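Local coordinates for galactofuranose-binding protein YtfQ (Escherichia coli, PDB 2VK2) that binds alpha- and beta-galactofuranose in the periplasm as the solute-binding component of the YtfQRT-YjfF ABC transporter, at residues A197-M202 / S225-P230; S14-A19 / V245-N250. All coordinates share one frame; numbering follows the deposited sequence.

Contact 1 (A197-M202 / S225-P230); sequences AHNDDM and SIDGVP. With GZL (beta-D-galactofuranose), chain B.
Ser-225 meets Asp-200 tip to tip: with OG turned between its own backbone N and carbonyl carbon (chi1 56°), Ser-225 OG donates to the anti side of Asp-200 OD1 at 2.6 Å; Asp-200 OD1 also bonds Ser-244 OG. Ser-225 CA makes a CA-H...O contact with Ala-197 O. At Ile-226 the carbonyl takes the first amide of the helix, Asp-200 N to Ile-226 O 2.8 Å, while CB of the isoleucine rests on His-198 O. Asp-227 turns its carboxylate to the galactofuranose, accepting from sugar O3 on OD1 and from sugar O2 on OD2, both at 2.6 Å. Asn-199 ND2 donates almost straight to that O2 (3.0 Å, 174°) and also bonds Phe-170 O, while OD1 caps the helix at Met-202 N. One water accepts from Asp-201 N and donates to Asp-201 OD1 and Asp-227 OD2; Asp-201 OD2 takes Gly-15 N. Beyond Asp-227, Asp-200 OD2 receives Val-229 N at 3.0 Å and, weakly, Gly-228 N. An alanine in place of Asp-200 would probably leave Val-229 N and the Ser-225 hydroxyl without this acceptor and let the loop bearing Asp-227 shift. The contact ties together sugar-binding loops at the C-terminal ends of adjacent parallel strands 194-197 and 222-225, where helices 200-212 and 230-237 begin.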
loop_
_atom_site.group_PDB
_atom_site.type_symbol
_atom_site.label_atom_id
_atom_site.label_comp_id
_atom_site.label_asym_id
_atom_site.label_seq_id
_atom_site.Cartn_x
_atom_site.Cartn_y
_atom_site.Cartn_z
ATOM N N ALA A 197 -0.935 8.445 -8.046
ATOM C CA ALA A 197 -1.780 7.367 -7.552
ATOM C C ALA A 197 -1.151 6.762 -6.310
ATOM O O ALA A 197 0.050 6.495 -6.275
ATOM C CB ALA A 197 -1.978 6.312 -8.619
ATOM N N HIS A 198 -1.968 6.532 -5.288
ATOM C CA HIS A 198 -1.471 5.973 -4.031
ATOM C C HIS A 198 -0.967 4.540 -4.165
ATOM O O HIS A 198 -0.231 4.075 -3.306
ATOM C CB HIS A 198 -2.537 6.057 -2.944
ATOM C CG HIS A 198 -2.836 7.454 -2.511
ATOM N ND1 HIS A 198 -3.670 7.730 -1.451
ATOM C CD2 HIS A 198 -2.404 8.650 -2.977
ATOM C CE1 HIS A 198 -3.756 9.039 -1.297
ATOM N NE2 HIS A 198 -2.992 9.621 -2.203
ATOM N N ASN A 199 -1.350 3.844 -5.234
ATOM C CA ASN A 199 -0.647 2.624 -5.615
ATOM C C ASN A 199 -0.447 2.515 -7.120
ATOM O O ASN A 199 -1.121 3.191 -7.899
ATOM C CB ASN A 199 -1.280 1.351 -5.005
ATOM C CG ASN A 199 -2.544 0.876 -5.719
ATOM O OD1 ASN A 199 -3.153 1.589 -6.505
ATOM N ND2 ASN A 199 -2.960 -0.346 -5.399
ATOM N N ASP A 200 0.512 1.678 -7.508
ATOM C CA ASP A 200 0.814 1.436 -8.919
ATOM C C ASP A 200 -0.401 0.953 -9.699
ATOM O O ASP A 200 -0.628 1.393 -10.820
ATOM C CB ASP A 200 1.904 0.369 -9.082
ATOM C CG ASP A 200 3.280 0.823 -8.624
ATOM O OD1 ASP A 200 3.588 2.036 -8.581
ATOM O OD2 ASP A 200 4.078 -0.078 -8.322
ATOM N N ASP A 201 -1.168 0.032 -9.118
ATOM C CA ASP A 201 -2.302 -0.567 -9.830
ATOM C C ASP A 201 -3.290 0.485 -10.325
ATOM O O ASP A 201 -3.711 0.441 -11.478
ATOM C CB ASP A 201 -3.022 -1.610 -8.965
ATOM C CG ASP A 201 -2.323 -2.960 -8.966
ATOM O OD1 ASP A 201 -1.077 -2.998 -9.034
ATOM O OD2 ASP A 201 -3.024 -3.989 -8.893
ATOM N N MET A 202 -3.643 1.439 -9.467
ATOM C CA MET A 202 -4.534 2.526 -9.880
ATOM C C MET A 202 -3.937 3.331 -11.034
ATOM O O MET A 202 -4.656 3.705 -11.958
ATOM C CB MET A 202 -4.861 3.454 -8.710
ATOM C CG MET A 202 -5.867 2.866 -7.737
ATOM S SD MET A 202 -6.378 4.015 -6.448
ATOM C CE MET A 202 -4.801 4.423 -5.700
ATOM N N SER A 225 3.602 6.858 -8.590
ATOM C CA SER A 225 2.805 5.907 -7.824
ATOM C C SER A 225 3.685 5.108 -6.871
ATOM O O SER A 225 4.889 5.332 -6.798
ATOM C CB SER A 225 2.020 4.993 -8.768
ATOM O OG SER A 225 2.879 4.326 -9.677
ATOM N N ILE A 226 3.070 4.207 -6.112
ATOM C CA ILE A 226 3.771 3.489 -5.058
ATOM C C ILE A 226 3.448 2.001 -5.109
ATOM O O ILE A 226 2.301 1.623 -5.325
ATOM C CB ILE A 226 3.381 4.061 -3.671
ATOM C CG1 ILE A 226 3.813 5.530 -3.556
ATOM C CG2 ILE A 226 4.003 3.243 -2.542
ATOM C CD1 ILE A 226 3.046 6.321 -2.521
ATOM N N ASP A 227 4.498 1.191 -4.943
ATOM C CA ASP A 227 4.456 -0.259 -4.636
ATOM C C ASP A 227 5.639 -0.974 -5.278
ATOM O O ASP A 227 6.260 -1.829 -4.655
ATOM C CB ASP A 227 3.175 -0.976 -5.086
ATOM C CG ASP A 227 2.036 -0.852 -4.093
ATOM O OD1 ASP A 227 2.248 -0.407 -2.943
ATOM O OD2 ASP A 227 0.918 -1.218 -4.488
ATOM N N GLY A 228 5.932 -0.632 -6.530
ATOM C CA GLY A 228 6.944 -1.342 -7.299
ATOM C C GLY A 228 6.471 -2.717 -7.725
ATOM O O GLY A 228 7.208 -3.693 -7.592
ATOM N N VAL A 229 5.246 -2.805 -8.238
ATOM C CA VAL A 229 4.760 -4.064 -8.800
ATOM C C VAL A 229 5.409 -4.262 -10.173
ATOM O O VAL A 229 5.770 -3.283 -10.836
ATOM C CB VAL A 229 3.214 -4.117 -8.910
ATOM C CG1 VAL A 229 2.577 -3.892 -7.546
ATOM C CG2 VAL A 229 2.691 -3.103 -9.915
ATOM N N PRO A 230 5.580 -5.527 -10.599
ATOM C CA PRO A 230 6.209 -5.790 -11.897
ATOM C C PRO A 230 5.661 -4.939 -13.041
ATOM O O PRO A 230 6.438 -4.434 -13.857
ATOM C CB PRO A 230 5.901 -7.269 -12.139
ATOM C CG PRO A 230 5.807 -7.855 -10.787
ATOM C CD PRO A 230 5.229 -6.780 -9.902
HETATM C C6 GZL B . 0.445 -0.824 1.562
HETATM C C5 GZL B . -0.890 -0.961 1.445
HETATM C C4 GZL B . -1.646 -0.806 0.139
HETATM C C3 GZL B . -0.935 -0.826 -1.186
HETATM C C2 GZL B . -1.581 -1.609 -2.040
HETATM O O6 GZL B . 1.059 -0.950 2.743
HETATM O O5 GZL B . -1.624 -1.157 2.547
HETATM O O4 GZL B . -2.616 -1.854 0.002
HETATM O O3 GZL B . 0.132 -0.079 -1.446
HETATM C C1 GZL B . -2.709 -2.296 -1.357
HETATM O O2 GZL B . -1.314 -1.834 -3.327
HETATM O O1 GZL B . -3.968 -1.922 -1.907
HETATM O O HOH W 1 -0.157 -1.532 -6.980
#

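Contact 2 (S14-A19 / V245-N250). With GZL (beta-D-galactofuranose), chain B.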
loop_
_atom_site.group_PDB
_atom_site.type_symbol
_atom_site.label_atom_id
_atom_site.label_comp_id
_atom_site.label_asym_id
_atom_site.label_seq_id
_atom_site.Cartn_x
_atom_site.Cartn_y
_atom_site.Cartn_z
ATOM N N SER A 14 -4.982 -5.482 -5.134
ATOM C CA SER A 14 -3.829 -5.089 -5.940
ATOM C C SER A 14 -2.848 -6.239 -6.107
ATOM O O SER A 14 -2.870 -7.207 -5.346
ATOM C CB SER A 14 -3.114 -3.916 -5.280
ATOM O OG SER A 14 -2.375 -4.356 -4.156
ATOM N N GLY A 15 -1.977 -6.120 -7.106
ATOM C CA GLY A 15 -0.912 -7.092 -7.314
ATOM C C GLY A 15 0.052 -7.122 -6.145
ATOM O O GLY A 15 0.625 -8.163 -5.836
ATOM N N TRP A 16 0.232 -5.979 -5.488
ATOM C CA TRP A 16 1.075 -5.923 -4.305
ATOM C C TRP A 16 0.512 -6.798 -3.186
ATOM O O TRP A 16 1.252 -7.563 -2.572
ATOM C CB TRP A 16 1.269 -4.487 -3.799
ATOM C CG TRP A 16 2.179 -4.476 -2.624
ATOM C CD1 TRP A 16 3.535 -4.368 -2.640
ATOM C CD2 TRP A 16 1.808 -4.664 -1.251
ATOM N NE1 TRP A 16 4.034 -4.455 -1.363
ATOM C CE2 TRP A 16 2.993 -4.643 -0.494
ATOM C CE3 TRP A 16 0.586 -4.846 -0.590
ATOM C CZ2 TRP A 16 2.995 -4.783 0.895
ATOM C CZ3 TRP A 16 0.590 -4.987 0.792
ATOM C CH2 TRP A 16 1.785 -4.960 1.514
ATOM N N ARG A 17 -0.784 -6.690 -2.915
ATOM C CA ARG A 17 -1.359 -7.467 -1.815
ATOM C C ARG A 17 -1.354 -8.959 -2.126
ATOM O O ARG A 17 -1.142 -9.774 -1.237
ATOM C CB ARG A 17 -2.767 -7.005 -1.439
ATOM C CG ARG A 17 -3.249 -7.658 -0.129
ATOM C CD ARG A 17 -4.439 -6.957 0.503
ATOM N NE ARG A 17 -4.107 -5.581 0.847
ATOM C CZ ARG A 17 -3.414 -5.205 1.917
ATOM N NH1 ARG A 17 -2.989 -6.079 2.814
ATOM N NH2 ARG A 17 -3.152 -3.922 2.083
ATOM N N ALA A 18 -1.561 -9.311 -3.391
ATOM C CA ALA A 18 -1.449 -10.705 -3.811
ATOM C C ALA A 18 -0.049 -11.241 -3.512
ATOM O O ALA A 18 0.100 -12.365 -3.032
ATOM C CB ALA A 18 -1.771 -10.850 -5.292
ATOM N N ALA A 19 0.971 -10.434 -3.786
ATOM C CA ALA A 19 2.349 -10.797 -3.468
ATOM C C ALA A 19 2.572 -10.898 -1.958
ATOM O O ALA A 19 3.259 -11.804 -1.496
ATOM C CB ALA A 19 3.326 -9.802 -4.085
ATOM N N VAL A 245 7.684 4.203 -6.046
ATOM C CA VAL A 245 8.382 3.891 -4.808
ATOM C C VAL A 245 8.152 2.425 -4.459
ATOM O O VAL A 245 7.011 1.976 -4.364
ATOM C CB VAL A 245 7.890 4.784 -3.653
ATOM C CG1 VAL A 245 8.553 4.380 -2.348
ATOM C CG2 VAL A 245 8.174 6.248 -3.963
ATOM N N GLU A 246 9.238 1.686 -4.260
ATOM C CA GLU A 246 9.151 0.275 -3.907
ATOM C C GLU A 246 8.627 0.076 -2.488
ATOM O O GLU A 246 9.054 0.763 -1.562
ATOM C CB GLU A 246 10.526 -0.380 -4.020
ATOM C CG GLU A 246 10.529 -1.870 -3.735
ATOM C CD GLU A 246 11.928 -2.423 -3.565
ATOM O OE1 GLU A 246 12.442 -3.030 -4.523
ATOM O OE2 GLU A 246 12.514 -2.250 -2.475
ATOM N N LEU A 247 7.721 -0.887 -2.340
ATOM C CA LEU A 247 7.220 -1.338 -1.048
ATOM C C LEU A 247 7.431 -2.842 -0.973
ATOM O O LEU A 247 6.913 -3.579 -1.809
ATOM C CB LEU A 247 5.731 -1.026 -0.927
ATOM C CG LEU A 247 5.016 -1.547 0.325
ATOM C CD1 LEU A 247 5.516 -0.827 1.567
ATOM C CD2 LEU A 247 3.521 -1.388 0.169
ATOM N N THR A 248 8.181 -3.312 0.019
ATOM C CA THR A 248 8.415 -4.750 0.131
ATOM C C THR A 248 7.101 -5.496 0.359
ATOM O O THR A 248 6.298 -5.089 1.193
ATOM C CB THR A 248 9.412 -5.118 1.246
ATOM O OG1 THR A 248 9.609 -6.537 1.244
ATOM C CG2 THR A 248 8.911 -4.679 2.617
ATOM N N PRO A 249 6.853 -6.572 -0.411
ATOM C CA PRO A 249 5.731 -7.441 -0.066
ATOM C C PRO A 249 5.955 -8.249 1.214
ATOM O O PRO A 249 5.000 -8.806 1.746
ATOM C CB PRO A 249 5.623 -8.384 -1.276
ATOM C CG PRO A 249 6.422 -7.743 -2.350
ATOM C CD PRO A 249 7.510 -7.010 -1.652
ATOM N N ASN A 250 7.194 -8.313 1.701
ATOM C CA ASN A 250 7.506 -9.117 2.878
ATOM C C ASN A 250 7.232 -8.373 4.184
ATOM O O ASN A 250 8.146 -7.993 4.923
ATOM C CB ASN A 250 8.950 -9.618 2.831
ATOM C CG ASN A 250 9.216 -10.715 3.844
ATOM O OD1 ASN A 250 8.315 -11.133 4.577
ATOM N ND2 ASN A 250 10.454 -11.187 3.894
HETATM C C6 GZL B . 0.445 -0.824 1.562
HETATM C C5 GZL B . -0.890 -0.961 1.445
HETATM C C4 GZL B . -1.646 -0.806 0.139
HETATM C C3 GZL B . -0.935 -0.826 -1.186
HETATM C C2 GZL B . -1.581 -1.609 -2.040
HETATM O O6 GZL B . 1.059 -0.950 2.743
HETATM O O5 GZL B . -1.624 -1.157 2.547
HETATM O O4 GZL B . -2.616 -1.854 0.002
HETATM O O3 GZL B . 0.132 -0.079 -1.446
HETATM C C1 GZL B . -2.709 -2.296 -1.357
HETATM O O2 GZL B . -1.314 -1.834 -3.327
HETATM O O1 GZL B . -3.968 -1.922 -1.907
#
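The indole of Trp-16 carries Leu-247 CD2 over one face, 3.7 Å from the centroid of the five-membered ring in a CH-pi contact, and sugar C6 lies over the same face, displaced toward the rim. Two carbonyl oxygens, Leu-247 O and Thr-248 O, sit at the edge near the ring plane. Trp-16 CZ3 in turn lies over one face of the Arg-17 guanidinium, offset toward its rim. CG of Trp-16 is anti to its backbone N (chi1 -178°), which carries the ring out from the helix so that NE1 donates to Leu-247 O at 3.0 Å. That bond is bent, 142° at the hydrogen, and the donor stands well above the carbonyl plane. Thr-248 O lies 3.3 Å from Trp-16 CZ2, at the ring edge. Leu-247 CD2 is 3.4 Å from both Trp-16 CE2 and sugar C6, so the methyl sits beside the sugar on that face, touching both. Farther along, Ala-19 CB packs on Pro-249 CB at 3.9 Å.

Beside the ring, Ser-14 OG caps the helix by accepting from Arg-17 N. Ser-14 OG also donates to sugar O2 at 2.9 Å. Arg-17 NH2 reaches sugar O4 at 3.0 Å, the oxygen lying at the guanidinium edge; salt bridges to Glu-13, Glu-20 and Asp-90 hold the group in position. After Leu-247 the chain forms an ST turn at Thr-248, and Asn-250 caps Gly-253 N while its ND2 bonds Glu-27. The contact bridges the two lobes at the sugar cleft, as in periplasmic binding proteins: helix 15-31, which follows strand 4-9 of the parallel sheet, docks on the chain leading from strand 243-246 of the mixed sheet into helix 252-265.

Along the chain the segments run 14-19, 197-202, 225-230, 245-250, so contact 1 is nested within the loop that contact 2 closes. Their centres are 9 Å apart, and both touch the same galactofuranose. Strand neighbours join them: Asp-227 N to Val-245 O at 2.7 Å and Asp-227 O to Leu-247 N at 2.9 Å are probable hydrogen bonds prolonging the pairing of strands 222-225 and 243-246. Contact 1 lies wholly at the end of the mixed sheet, whereas contact 2 brings helix 15-31, from the parallel-sheet half, across to it. Together they help enclose the sugar between the two lobes, consistent with the closed, ligand-bound state of a periplasmic binding protein.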